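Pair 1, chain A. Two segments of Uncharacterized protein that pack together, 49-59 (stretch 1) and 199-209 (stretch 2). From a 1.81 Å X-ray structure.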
# COMPACT_ATOMS: atom_id res chain seq x y z
N THR A 49 4.63 19.19 -9.71
CA THR A 49 4.19 18.73 -11.02
C THR A 49 3.85 17.26 -10.95
O THR A 49 4.10 16.60 -9.94
CB THR A 49 5.34 18.89 -12.05
OG1 THR A 49 6.38 17.93 -11.78
CG2 THR A 49 5.91 20.29 -12.03
N GLY A 50 3.42 16.68 -12.09
CA GLY A 50 3.18 15.24 -12.19
C GLY A 50 4.43 14.38 -11.94
O GLY A 50 4.36 13.14 -11.82
N ASP A 51 5.59 15.01 -12.03
CA ASP A 51 6.85 14.32 -11.97
C ASP A 51 7.63 14.63 -10.67
O ASP A 51 8.75 14.21 -10.52
CB ASP A 51 7.69 14.64 -13.22
CG ASP A 51 7.08 14.04 -14.51
OD1 ASP A 51 6.65 12.87 -14.55
OD2 ASP A 51 7.04 14.77 -15.50
N THR A 52 7.02 15.36 -9.75
CA THR A 52 7.62 15.61 -8.44
C THR A 52 7.76 14.33 -7.64
O THR A 52 6.78 13.63 -7.46
CB THR A 52 6.80 16.62 -7.64
OG1 THR A 52 6.77 17.87 -8.34
CG2 THR A 52 7.40 16.88 -6.26
N LYS A 53 8.98 13.99 -7.25
CA LYS A 53 9.19 12.79 -6.47
C LYS A 53 8.83 13.03 -5.00
O LYS A 53 9.21 14.06 -4.43
CB LYS A 53 10.64 12.32 -6.59
CG LYS A 53 10.94 11.70 -7.93
CD LYS A 53 12.40 11.33 -8.06
CE LYS A 53 12.70 10.03 -7.33
NZ LYS A 53 14.16 9.82 -7.22
N VAL A 54 8.08 12.09 -4.42
CA VAL A 54 7.62 12.21 -3.05
C VAL A 54 7.80 10.87 -2.35
O VAL A 54 7.51 9.81 -2.92
CB VAL A 54 6.12 12.62 -3.00
CG1 VAL A 54 5.69 12.82 -1.56
CG2 VAL A 54 5.83 13.88 -3.79
N TYR A 55 8.25 10.93 -1.10
CA TYR A 55 8.21 9.75 -0.22
C TYR A 55 6.79 9.51 0.30
O TYR A 55 6.26 10.35 1.02
CB TYR A 55 9.16 9.94 0.95
CG TYR A 55 10.60 9.84 0.51
CD1 TYR A 55 11.17 8.60 0.28
CD2 TYR A 55 11.37 10.99 0.27
CE1 TYR A 55 12.47 8.49 -0.23
CE2 TYR A 55 12.68 10.89 -0.21
CZ TYR A 55 13.19 9.64 -0.49
OH TYR A 55 14.48 9.47 -0.95
N VAL A 56 6.17 8.44 -0.15
CA VAL A 56 4.70 8.24 0.07
C VAL A 56 4.36 7.22 1.15
O VAL A 56 3.17 6.89 1.39
CB VAL A 56 3.99 7.84 -1.23
CG1 VAL A 56 4.11 8.96 -2.26
CG2 VAL A 56 4.51 6.53 -1.78
N ALA A 57 5.39 6.74 1.83
CA ALA A 57 5.20 5.85 2.99
C ALA A 57 4.33 4.65 2.65
O ALA A 57 4.62 3.97 1.66
CB ALA A 57 4.65 6.66 4.14
N SER A 58 3.24 4.41 3.37
CA SER A 58 2.47 3.17 3.19
C SER A 58 1.75 3.07 1.87
O SER A 58 1.24 2.00 1.57
CB SER A 58 1.48 2.96 4.31
OG SER A 58 2.19 2.79 5.52
N ALA A 59 1.72 4.13 1.07
CA ALA A 59 1.22 3.96 -0.30
C ALA A 59 2.01 2.91 -1.06
O ALA A 59 1.47 2.26 -1.97
CB ALA A 59 1.14 5.28 -1.04
N LEU A 199 9.80 -1.98 2.50
CA LEU A 199 8.57 -2.33 1.79
C LEU A 199 7.44 -1.50 2.38
O LEU A 199 6.58 -0.96 1.65
CB LEU A 199 8.22 -3.81 1.89
CG LEU A 199 8.85 -4.72 0.78
CD1 LEU A 199 10.36 -4.81 0.99
CD2 LEU A 199 8.23 -6.10 0.76
N GLY A 200 7.37 -1.50 3.70
CA GLY A 200 6.18 -0.93 4.35
C GLY A 200 6.06 0.58 4.15
O GLY A 200 4.96 1.12 4.02
N GLY A 201 7.20 1.26 4.08
CA GLY A 201 7.22 2.70 4.05
C GLY A 201 8.28 3.36 3.20
O GLY A 201 8.35 4.57 3.22
N GLY A 202 9.04 2.61 2.40
CA GLY A 202 10.19 3.18 1.72
C GLY A 202 9.96 3.87 0.38
O GLY A 202 10.85 4.60 -0.09
N LEU A 203 8.81 3.60 -0.25
CA LEU A 203 8.58 3.99 -1.64
C LEU A 203 8.65 5.51 -1.86
O LEU A 203 8.01 6.32 -1.14
CB LEU A 203 7.22 3.44 -2.14
CG LEU A 203 6.94 3.78 -3.62
CD1 LEU A 203 7.93 3.09 -4.55
CD2 LEU A 203 5.54 3.37 -4.03
N CYS A 204 9.49 5.87 -2.81
CA CYS A 204 9.54 7.21 -3.39
C CYS A 204 8.96 7.10 -4.81
O CYS A 204 9.38 6.22 -5.56
CB CYS A 204 10.99 7.67 -3.44
SG CYS A 204 11.19 9.42 -3.87
N THR A 205 7.99 7.95 -5.16
CA THR A 205 7.32 7.87 -6.45
C THR A 205 6.78 9.24 -6.90
O THR A 205 7.08 10.27 -6.33
CB THR A 205 6.22 6.79 -6.42
OG1 THR A 205 5.82 6.43 -7.76
CG2 THR A 205 5.03 7.21 -5.61
N THR A 206 6.07 9.24 -8.02
CA THR A 206 5.48 10.46 -8.57
C THR A 206 4.02 10.18 -8.86
O THR A 206 3.61 9.02 -8.96
CB THR A 206 6.19 10.88 -9.86
OG1 THR A 206 6.03 9.85 -10.84
CG2 THR A 206 7.69 11.08 -9.64
N LEU A 207 3.26 11.24 -9.13
CA LEU A 207 1.89 11.08 -9.59
C LEU A 207 1.84 10.25 -10.88
O LEU A 207 1.06 9.29 -10.95
CB LEU A 207 1.23 12.42 -9.84
CG LEU A 207 -0.20 12.35 -10.42
CD1 LEU A 207 -1.14 11.75 -9.37
CD2 LEU A 207 -0.70 13.69 -10.92
N ASN A 208 2.70 10.58 -11.86
CA ASN A 208 2.66 9.92 -13.17
C ASN A 208 3.03 8.45 -13.05
O ASN A 208 2.36 7.61 -13.63
CB ASN A 208 3.56 10.63 -14.20
CG ASN A 208 3.03 12.00 -14.60
OD1 ASN A 208 1.83 12.28 -14.45
ND2 ASN A 208 3.93 12.88 -15.06
N ASP A 209 4.05 8.13 -12.24
CA ASP A 209 4.44 6.75 -12.03
C ASP A 209 3.32 5.94 -11.38
O ASP A 209 2.99 4.85 -11.84
CB ASP A 209 5.70 6.65 -11.19
CG ASP A 209 6.96 6.85 -12.00
OD1 ASP A 209 6.88 7.24 -13.21
OD2 ASP A 209 8.03 6.60 -11.42
O HOH W 1 4.09 14.02 -8.47
O HOH W 2 7.26 10.55 -13.12
O HOH W 3 8.22 6.68 1.59
O HOH W 4 6.46 1.84 0.78

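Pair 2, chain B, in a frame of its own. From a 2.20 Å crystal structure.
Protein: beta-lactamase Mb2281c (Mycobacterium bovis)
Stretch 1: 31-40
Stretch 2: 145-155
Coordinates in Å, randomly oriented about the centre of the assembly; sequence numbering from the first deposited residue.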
# COMPACT_ATOMS: atom_id res chain seq x y z
N ASP B 31 5.71 -13.59 -15.37
CA ASP B 31 6.31 -14.48 -14.39
C ASP B 31 5.97 -14.03 -12.97
O ASP B 31 6.58 -13.11 -12.43
CB ASP B 31 7.83 -14.53 -14.59
CG ASP B 31 8.49 -15.58 -13.73
OD1 ASP B 31 7.78 -16.29 -12.99
OD2 ASP B 31 9.74 -15.69 -13.79
N THR B 32 4.98 -14.70 -12.38
CA THR B 32 4.53 -14.36 -11.03
C THR B 32 5.53 -14.77 -9.94
O THR B 32 5.34 -14.47 -8.76
CB THR B 32 3.15 -15.01 -10.73
OG1 THR B 32 3.26 -16.44 -10.80
CG2 THR B 32 2.12 -14.55 -11.74
N ALA B 33 6.61 -15.44 -10.35
CA ALA B 33 7.64 -15.86 -9.42
C ALA B 33 8.84 -14.90 -9.48
O ALA B 33 9.74 -14.96 -8.64
CB ALA B 33 8.10 -17.29 -9.74
N ARG B 34 8.85 -14.02 -10.47
CA ARG B 34 9.93 -13.05 -10.63
C ARG B 34 9.93 -11.98 -9.54
O ARG B 34 8.89 -11.38 -9.25
CB ARG B 34 9.84 -12.39 -12.02
CG ARG B 34 10.79 -11.22 -12.17
CD ARG B 34 10.95 -10.77 -13.61
NE ARG B 34 11.81 -9.61 -13.70
CZ ARG B 34 12.44 -9.23 -14.81
NH1 ARG B 34 12.31 -9.92 -15.93
NH2 ARG B 34 13.21 -8.15 -14.79
N VAL B 35 11.10 -11.72 -8.96
CA VAL B 35 11.24 -10.72 -7.91
C VAL B 35 11.31 -9.30 -8.46
O VAL B 35 12.07 -9.02 -9.38
CB VAL B 35 12.51 -10.96 -7.07
CG1 VAL B 35 12.74 -9.77 -6.16
CG2 VAL B 35 12.37 -12.23 -6.24
N PHE B 36 10.52 -8.39 -7.88
CA PHE B 36 10.48 -7.00 -8.31
C PHE B 36 10.70 -6.04 -7.13
O PHE B 36 10.35 -6.36 -5.99
CB PHE B 36 9.10 -6.69 -8.92
CG PHE B 36 8.87 -7.28 -10.29
CD1 PHE B 36 9.25 -6.58 -11.43
CD2 PHE B 36 8.22 -8.50 -10.44
CE1 PHE B 36 8.99 -7.10 -12.70
CE2 PHE B 36 7.95 -9.03 -11.70
CZ PHE B 36 8.33 -8.32 -12.84
N ALA B 37 11.29 -4.88 -7.39
CA ALA B 37 11.48 -3.90 -6.33
C ALA B 37 10.08 -3.30 -6.19
O ALA B 37 9.44 -2.99 -7.20
CB ALA B 37 12.48 -2.81 -6.75
N LEU B 38 9.61 -3.14 -4.96
CA LEU B 38 8.26 -2.61 -4.76
C LEU B 38 8.16 -1.12 -4.53
O LEU B 38 7.09 -0.53 -4.71
CB LEU B 38 7.60 -3.30 -3.57
CG LEU B 38 7.51 -4.82 -3.61
CD1 LEU B 38 6.66 -5.28 -2.44
CD2 LEU B 38 6.89 -5.27 -4.94
N ALA B 39 9.27 -0.51 -4.14
CA ALA B 39 9.29 0.92 -3.84
C ALA B 39 8.17 1.15 -2.82
O ALA B 39 8.04 0.37 -1.88
CB ALA B 39 9.05 1.75 -5.11
N SER B 40 7.35 2.18 -3.02
CA SER B 40 6.26 2.47 -2.08
C SER B 40 5.17 1.42 -1.94
O SER B 40 4.28 1.55 -1.10
CB SER B 40 5.62 3.82 -2.41
OG SER B 40 6.45 4.88 -2.02
N ALA B 145 11.79 1.28 5.53
CA ALA B 145 10.42 0.85 5.78
C ALA B 145 9.41 1.46 4.82
O ALA B 145 8.29 0.96 4.69
CB ALA B 145 10.03 1.21 7.21
N GLY B 146 9.79 2.54 4.14
CA GLY B 146 8.86 3.15 3.23
C GLY B 146 9.02 2.78 1.77
O GLY B 146 8.18 3.17 0.96
N PHE B 147 10.04 1.99 1.42
CA PHE B 147 10.26 1.68 0.01
C PHE B 147 11.24 0.55 -0.31
O PHE B 147 11.49 0.28 -1.48
CB PHE B 147 10.80 2.94 -0.65
CG PHE B 147 12.05 3.45 0.01
CD1 PHE B 147 13.30 2.98 -0.38
CD2 PHE B 147 11.97 4.34 1.08
CE1 PHE B 147 14.47 3.37 0.29
CE2 PHE B 147 13.12 4.75 1.77
CZ PHE B 147 14.37 4.26 1.37
N GLY B 148 11.80 -0.09 0.71
CA GLY B 148 12.79 -1.13 0.46
C GLY B 148 12.35 -2.57 0.32
O GLY B 148 13.20 -3.45 0.24
N ALA B 149 11.06 -2.84 0.30
CA ALA B 149 10.60 -4.21 0.18
C ALA B 149 10.74 -4.76 -1.24
O ALA B 149 10.69 -4.03 -2.24
CB ALA B 149 9.16 -4.34 0.64
N THR B 150 10.93 -6.07 -1.30
CA THR B 150 11.09 -6.81 -2.53
C THR B 150 10.06 -7.95 -2.46
O THR B 150 9.86 -8.53 -1.39
CB THR B 150 12.54 -7.37 -2.60
OG1 THR B 150 13.36 -6.47 -3.36
CG2 THR B 150 12.58 -8.73 -3.21
N SER B 151 9.40 -8.26 -3.57
CA SER B 151 8.40 -9.32 -3.56
C SER B 151 8.07 -9.81 -4.97
O SER B 151 8.68 -9.36 -5.95
CB SER B 151 7.13 -8.81 -2.86
OG SER B 151 6.21 -9.86 -2.63
N THR B 152 7.11 -10.72 -5.06
CA THR B 152 6.67 -11.30 -6.33
C THR B 152 5.17 -11.13 -6.49
O THR B 152 4.47 -10.87 -5.51
CB THR B 152 6.93 -12.82 -6.36
OG1 THR B 152 6.15 -13.45 -5.33
CG2 THR B 152 8.41 -13.11 -6.11
N VAL B 153 4.65 -11.27 -7.71
CA VAL B 153 3.22 -11.12 -7.90
C VAL B 153 2.46 -12.21 -7.14
O VAL B 153 1.37 -11.97 -6.61
CB VAL B 153 2.84 -11.16 -9.40
CG1 VAL B 153 1.32 -11.12 -9.57
CG2 VAL B 153 3.46 -9.97 -10.12
N ALA B 154 3.04 -13.41 -7.07
CA ALA B 154 2.42 -14.52 -6.35
C ALA B 154 2.25 -14.19 -4.87
O ALA B 154 1.19 -14.45 -4.29
CB ALA B 154 3.28 -15.78 -6.50
N ASP B 155 3.29 -13.64 -4.26
CA ASP B 155 3.25 -13.26 -2.85
C ASP B 155 2.27 -12.11 -2.65
O ASP B 155 1.49 -12.10 -1.69
CB ASP B 155 4.64 -12.84 -2.35
CG ASP B 155 5.46 -14.01 -1.86
OD1 ASP B 155 5.09 -15.17 -2.15
OD2 ASP B 155 6.49 -13.76 -1.19
O HOH W 5 6.32 -11.50 -10.17
O HOH W 6 11.91 -1.65 -3.13

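What backbone arrangement do the two pairs share? In each, a type I beta turn leads into a short strand that runs antiparallel to a strand of the second stretch, which then enters a helix; 14 central residues superpose with an RMSD of 0.3 Å. Val A54 matches Phe B36 and Thr A205 matches Ser B151, and both couples form the hydrogen-bonded bridge. In pair 1, Val A54 N donates to Thr A205 O (2.8 Å) and Thr A205 N to Val A54 O (3.0 Å); in pair 2, Phe B36 N donates to Ser B151 O (2.8 Å) and Ser B151 N to Phe B36 O (3.2 Å). The ladder gains another rung from Val A56 N to Leu A203 O (3.0 Å) and, at the matching positions, from Leu B38 N to Ala B149 O (3.1 Å).

How is the turn tied to the start of the helix? A backbone carbonyl accepts from an amide in the first turn of the helix: Asn A208 N to Gly A50 O is 3.1 Å, and Ala B154 N to Thr B32 O is 3.0 Å. The preceding threonine caps the helix in both, with Asp A209 N donating to Thr A206 OG1 (3.0 Å) and Asp B155 N to Thr B152 OG1 (3.1 Å). A water fills the same niche. Water 1 donates to Thr A49 O and Thr A52 O and accepts from Leu A207 N, while water 5 does the same for Asp B31 O, Arg B34 O and Val B153 N.

How do different side chains fill the space between turn and helix? Pair 1 has no side chain at Gly A50, and an ideal CB there would lie 2.8 Å from Asn A208 ND2, a clash. The asparagine instead reaches Asp A51, its ND2 donating to OD1 of that aspartate at 2.8 Å. Ala B33 and Ala B154, at the positions of Asp A51 and Asn A208, cannot form that side-chain hydrogen bond; Thr B32, at the position of Gly A50, packs beside the helix instead, with Thr B32 CB 4.3 Å from Ala B154 CB.

How do side chains pack along the bridged strands? On the side of Tyr A55 and Cys A204, the sulfur lies over the ring face, with Cys A204 SG 4.0 Å from the centroid of the Tyr A55 ring. Ala B37 has no ring to offer. A second contact on this side is common to both pairs: Lys A53 CE is 3.8 Å from Cys A204 SG, and Val B35 CG1 is 3.1 Å from Thr B150 CG2, a tight approach for two carbons. Further along, Val A56 and Leu A203 touch through Val A56 CG2 and Leu A203 CD2 at 4.0 Å. Pair 2 redistributes the bulk: the larger Leu B38 faces the smaller Ala B149, and Leu B38 CD1 to Ala B149 CB is 4.1 Å, so a similar separation is kept.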